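Local coordinates for DUF2235 domain-containing protein (Pseudomonas aeruginosa, PDB 4O5P) that is a type VI secretion phospholipase effector, Tle1, that probably hydrolyses membrane phospholipids through a catalytic domain of the alpha/beta-hydrolase clan, at residues Thr370-Tyr375 with Gly467-Val472; Ala774-Arg777 with Asp781-Glu784. All coordinates share one frame; numbering follows the deposited sequence.

Interaction 1: Thr370-Tyr375 with Gly467-Val472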
loop_
_atom_site.group_PDB
_atom_site.type_symbol
_atom_site.label_atom_id
_atom_site.label_comp_id
_atom_site.label_asym_id
_atom_site.label_seq_id
_atom_site.Cartn_x
_atom_site.Cartn_y
_atom_site.Cartn_z
ATOM N N THR A 370 7.268 6.967 17.543
ATOM C CA THR A 370 6.745 6.897 16.173
ATOM C C THR A 370 6.503 8.303 15.617
ATOM O O THR A 370 6.021 9.181 16.335
ATOM C CB THR A 370 5.465 6.038 16.088
ATOM O OG1 THR A 370 4.376 6.697 16.749
ATOM C CG2 THR A 370 5.701 4.682 16.753
ATOM N N VAL A 371 6.836 8.522 14.347
ATOM C CA VAL A 371 6.800 9.874 13.781
ATOM C C VAL A 371 6.266 9.800 12.354
ATOM O O VAL A 371 6.465 8.799 11.675
ATOM C CB VAL A 371 8.213 10.547 13.878
ATOM C CG1 VAL A 371 9.263 9.726 13.144
ATOM C CG2 VAL A 371 8.197 11.976 13.377
ATOM N N GLU A 372 5.537 10.830 11.932
ATOM C CA GLU A 372 4.871 10.861 10.622
ATOM C C GLU A 372 5.269 12.165 9.914
ATOM O O GLU A 372 5.059 13.259 10.449
ATOM C CB GLU A 372 3.341 10.746 10.817
ATOM C CG GLU A 372 2.463 10.720 9.539
ATOM C CD GLU A 372 1.091 10.106 9.801
ATOM O OE1 GLU A 372 0.176 10.806 10.296
ATOM O OE2 GLU A 372 0.905 8.907 9.522
ATOM N N TYR A 373 5.875 12.054 8.734
ATOM C CA TYR A 373 6.350 13.225 7.998
ATOM C C TYR A 373 5.549 13.442 6.726
ATOM O O TYR A 373 5.320 12.494 5.961
ATOM C CB TYR A 373 7.820 13.062 7.626
ATOM C CG TYR A 373 8.772 13.241 8.778
ATOM C CD1 TYR A 373 9.069 14.509 9.273
ATOM C CD2 TYR A 373 9.394 12.140 9.361
ATOM C CE1 TYR A 373 9.966 14.676 10.337
ATOM C CE2 TYR A 373 10.279 12.297 10.404
ATOM C CZ TYR A 373 10.553 13.561 10.893
ATOM O OH TYR A 373 11.441 13.698 11.935
ATOM N N ALA A 374 5.129 14.690 6.502
ATOM C CA ALA A 374 4.420 15.063 5.275
ATOM C C ALA A 374 5.426 15.360 4.161
ATOM O O ALA A 374 6.363 16.137 4.372
ATOM C CB ALA A 374 3.546 16.270 5.513
ATOM N N TYR A 375 5.212 14.747 2.992
ATOM C CA TYR A 375 6.085 14.855 1.808
ATOM C C TYR A 375 5.301 15.289 0.553
ATOM O O TYR A 375 4.123 14.972 0.403
ATOM C CB TYR A 375 6.791 13.510 1.515
ATOM C CG TYR A 375 8.149 13.385 2.177
ATOM C CD1 TYR A 375 8.264 13.111 3.537
ATOM C CD2 TYR A 375 9.318 13.557 1.445
ATOM C CE1 TYR A 375 9.523 13.010 4.155
ATOM C CE2 TYR A 375 10.562 13.478 2.051
ATOM C CZ TYR A 375 10.654 13.201 3.399
ATOM O OH TYR A 375 11.897 13.114 3.987
ATOM N N GLY A 467 1.045 21.896 10.874
ATOM C CA GLY A 467 -0.288 21.709 11.414
ATOM C C GLY A 467 -0.557 20.227 11.474
ATOM O O GLY A 467 0.289 19.437 11.081
ATOM N N PRO A 468 -1.739 19.838 11.963
ATOM C CA PRO A 468 -2.076 18.410 11.932
ATOM C C PRO A 468 -2.231 17.957 10.485
ATOM O O PRO A 468 -2.366 18.786 9.575
ATOM C CB PRO A 468 -3.440 18.354 12.641
ATOM C CG PRO A 468 -4.037 19.757 12.438
ATOM C CD PRO A 468 -2.826 20.675 12.511
ATOM N N LEU A 469 -2.242 16.653 10.264
ATOM C CA LEU A 469 -2.303 16.144 8.901
ATOM C C LEU A 469 -3.467 16.699 8.077
ATOM O O LEU A 469 -3.300 16.990 6.885
ATOM C CB LEU A 469 -2.316 14.623 8.906
ATOM C CG LEU A 469 -2.294 13.906 7.562
ATOM C CD1 LEU A 469 -1.183 14.467 6.673
ATOM C CD2 LEU A 469 -2.058 12.420 7.826
ATOM N N GLU A 470 -4.629 16.868 8.705
ATOM C CA GLU A 470 -5.789 17.403 7.990
ATOM C C GLU A 470 -5.520 18.779 7.363
ATOM O O GLU A 470 -5.838 19.019 6.197
ATOM C CB GLU A 470 -7.004 17.478 8.923
ATOM C CG GLU A 470 -7.541 16.126 9.376
ATOM C CD GLU A 470 -6.976 15.647 10.705
ATOM O OE1 GLU A 470 -5.811 15.973 11.034
ATOM O OE2 GLU A 470 -7.709 14.922 11.426
ATOM N N GLU A 471 -4.930 19.680 8.134
ATOM C CA GLU A 471 -4.673 21.021 7.640
ATOM C C GLU A 471 -3.586 21.043 6.585
ATOM O O GLU A 471 -3.639 21.863 5.652
ATOM C CB GLU A 471 -4.281 21.945 8.792
ATOM C CG GLU A 471 -5.425 22.212 9.748
ATOM C CD GLU A 471 -6.572 22.979 9.107
ATOM O OE1 GLU A 471 -6.372 23.675 8.080
ATOM O OE2 GLU A 471 -7.703 22.879 9.624
ATOM N N VAL A 472 -2.597 20.160 6.739
ATOM C CA VAL A 472 -1.522 20.074 5.769
ATOM C C VAL A 472 -2.106 19.580 4.448
ATOM O O VAL A 472 -1.734 20.059 3.380
ATOM C CB VAL A 472 -0.341 19.171 6.263
ATOM C CG1 VAL A 472 0.575 18.803 5.120
ATOM C CG2 VAL A 472 0.468 19.888 7.344
#
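Glu372 and Ala374 of strand 370-375 face Leu469 and Val472 in the first turn of helix 469-487; no hydrogen bond joins the two backbones, whose CA atoms come closest, at 7.7 Å, between Ala374 and Leu469. All four residues turn their CB toward the opposing segment. The apolar half is a methyl-to-methyl contact, Ala374 CB lying 3.9 Å from Val472 CG1. That branch of Val472 stands anti to the backbone N (chi1 165°), which aims it at the strand. In the other half, Leu469 crosses Glu372 at about a right angle and brings its CD2 methyl to 3.7 Å from Glu372 OE1, a van der Waals touch on a carboxylate oxygen. Glu372 gets there with an extended chain, its CG anti to the backbone N (chi1 -178°). The buried carboxylate is well supplied with partners: OE1 is hydrogen-bonded to Ser348 OG and Tyr366 OH, and OE2 to His333 ND1 and the backbone N of Ile349. Four bonds fix the group's rotation, so Leu469 meets a carboxylate already held by its own polar shell. Pro468 takes the N-cap position, and its O accepts the bond from Val472 N at 3.2 Å. This is strand-to-helix packing on the central sheet of a probable alpha/beta-hydrolase fold, with Leu469 near, but not touching, a presumed Ser-His-Asp triad. Strand 370-375 runs parallel to both 7-10 and 331-336, and Phe8 of strand 7-10 touches Glu372, Ala374, Leu469 and Val472 alike, joining the helix start to two neighbouring strands.

Interaction 2: Ala774-Arg777 with Asp781-Glu784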
loop_
_atom_site.group_PDB
_atom_site.type_symbol
_atom_site.label_atom_id
_atom_site.label_comp_id
_atom_site.label_asym_id
_atom_site.label_seq_id
_atom_site.Cartn_x
_atom_site.Cartn_y
_atom_site.Cartn_z
ATOM N N ALA A 774 -25.292 5.221 8.971
ATOM C CA ALA A 774 -25.119 6.640 9.285
ATOM C C ALA A 774 -23.759 7.154 8.838
ATOM O O ALA A 774 -22.749 6.470 8.996
ATOM C CB ALA A 774 -25.303 6.887 10.784
ATOM N N PHE A 775 -23.740 8.362 8.290
ATOM C CA PHE A 775 -22.482 9.022 7.961
ATOM C C PHE A 775 -21.757 9.438 9.241
ATOM O O PHE A 775 -22.252 10.283 9.990
ATOM C CB PHE A 775 -22.744 10.259 7.095
ATOM C CG PHE A 775 -23.071 9.943 5.662
ATOM C CD1 PHE A 775 -22.079 9.497 4.790
ATOM C CD2 PHE A 775 -24.353 10.122 5.182
ATOM C CE1 PHE A 775 -22.384 9.214 3.473
ATOM C CE2 PHE A 775 -24.665 9.842 3.865
ATOM C CZ PHE A 775 -23.681 9.391 3.010
ATOM N N THR A 776 -20.593 8.850 9.503
ATOM C CA THR A 776 -19.807 9.230 10.676
ATOM C C THR A 776 -18.319 9.308 10.363
ATOM O O THR A 776 -17.862 8.779 9.345
ATOM C CB THR A 776 -19.956 8.230 11.838
ATOM O OG1 THR A 776 -19.032 7.152 11.662
ATOM C CG2 THR A 776 -21.371 7.700 11.927
ATOM N N ARG A 777 -17.574 9.962 11.246
ATOM C CA ARG A 777 -16.111 9.959 11.171
ATOM C C ARG A 777 -15.497 8.857 12.035
ATOM O O ARG A 777 -14.295 8.863 12.308
ATOM C CB ARG A 777 -15.549 11.316 11.571
ATOM C CG ARG A 777 -15.718 12.355 10.474
ATOM C CD ARG A 777 -14.957 13.639 10.767
ATOM N NE ARG A 777 -15.245 14.633 9.730
ATOM C CZ ARG A 777 -16.388 15.309 9.641
ATOM N NH1 ARG A 777 -17.350 15.124 10.542
ATOM N NH2 ARG A 777 -16.574 16.177 8.654
ATOM N N ASP A 781 -15.676 1.953 13.912
ATOM C CA ASP A 781 -16.700 1.612 14.899
ATOM C C ASP A 781 -17.940 0.980 14.243
ATOM O O ASP A 781 -18.451 -0.050 14.716
ATOM C CB ASP A 781 -17.135 2.876 15.650
ATOM C CG ASP A 781 -16.019 3.504 16.482
ATOM O OD1 ASP A 781 -14.837 3.093 16.381
ATOM O OD2 ASP A 781 -16.339 4.452 17.234
ATOM N N LYS A 782 -18.435 1.614 13.174
ATOM C CA LYS A 782 -19.556 1.083 12.389
ATOM C C LYS A 782 -19.224 -0.251 11.710
ATOM O O LYS A 782 -20.071 -1.151 11.635
ATOM C CB LYS A 782 -19.994 2.098 11.312
ATOM C CG LYS A 782 -20.546 3.415 11.855
ATOM C CD LYS A 782 -21.885 3.225 12.585
ATOM C CE LYS A 782 -22.398 4.551 13.146
ATOM N NZ LYS A 782 -23.766 4.436 13.707
ATOM N N VAL A 783 -18.003 -0.374 11.191
ATOM C CA VAL A 783 -17.588 -1.605 10.528
ATOM C C VAL A 783 -17.592 -2.735 11.558
ATOM O O VAL A 783 -18.133 -3.823 11.301
ATOM C CB VAL A 783 -16.198 -1.472 9.850
ATOM C CG1 VAL A 783 -15.603 -2.845 9.573
ATOM C CG2 VAL A 783 -16.294 -0.659 8.548
ATOM N N GLU A 784 -17.023 -2.465 12.732
ATOM C CA GLU A 784 -17.037 -3.449 13.831
ATOM C C GLU A 784 -18.471 -3.820 14.204
ATOM O O GLU A 784 -18.808 -5.004 14.305
ATOM C CB GLU A 784 -16.306 -2.898 15.061
ATOM C CG GLU A 784 -15.728 -3.956 16.009
ATOM C CD GLU A 784 -16.781 -4.660 16.852
ATOM O OE1 GLU A 784 -16.468 -5.733 17.435
ATOM O OE2 GLU A 784 -17.918 -4.140 16.946
#
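Thr776 and Lys782 make most of this contact, and they make it mainly through carbon. The Thr776 CG2 methyl packs against Lys782 CE at 3.5 Å, and lower on the lysine chain CG passes Thr776 OG1 at 4.0 Å. The two side chains meet at a slant, the lysine running past the threonine with its aliphatic part alongside both branches. A bend at chi2 (-67°) turns the rest of the lysine chain along the loop, carrying NZ to 4.1 Å from Ala774 CB, a loose approach to a methyl group. Ala774 thus borders the charged end while Thr776 borders the methylenes.

The polar bonds all go elsewhere, since none spans the two segments. Lys782 NZ is hydrogen-bonded to the backbone carbonyl O of Asn771, near the end of helix 767-772, and so ties helix 779-787 back to the helix before it. Thr776 OG1, set between the backbone N and the carbonyl carbon (chi1 85°), accepts a hydrogen bond from the backbone N of Glu778, an ST turn leading into helix 779-787. Asp781 OD1 takes a hydrogen bond from Asn691 ND2 on the helix side.

As a surface contact it closes a short link between successive helices, the CA atoms of Thr776 and Lys782 being 8.3 Å apart. The loop and helix both rest on strand 697-702 of the four-stranded antiparallel sheet: Thr776 shares a backbone hydrogen bond with Leu697, Phe775 touches Ser698, and Lys782 and Val783 lie on Val699, with Val783 also reaching Thr702.

From the N terminus, strand 370-375 comes first, and interaction 1 closes a long loop when the chain returns 92 residues later to begin helix 469-487. The 91 residues between hold several helices and no strand. The contact joins a strand of the Tle1-like catalytic domain to a helix of the C-terminal domain. Interaction 2 follows far downstream, within the C-terminal domain, and closes a short loop between helices 767-772 and 779-787. The two are in series, neither nested nor crossed. The centres of interactions 1 and 2 lie about 24 Å apart, and they do not touch. One belongs to the central mixed sheet; the other packs on the antiparallel sheet containing strand 697-702.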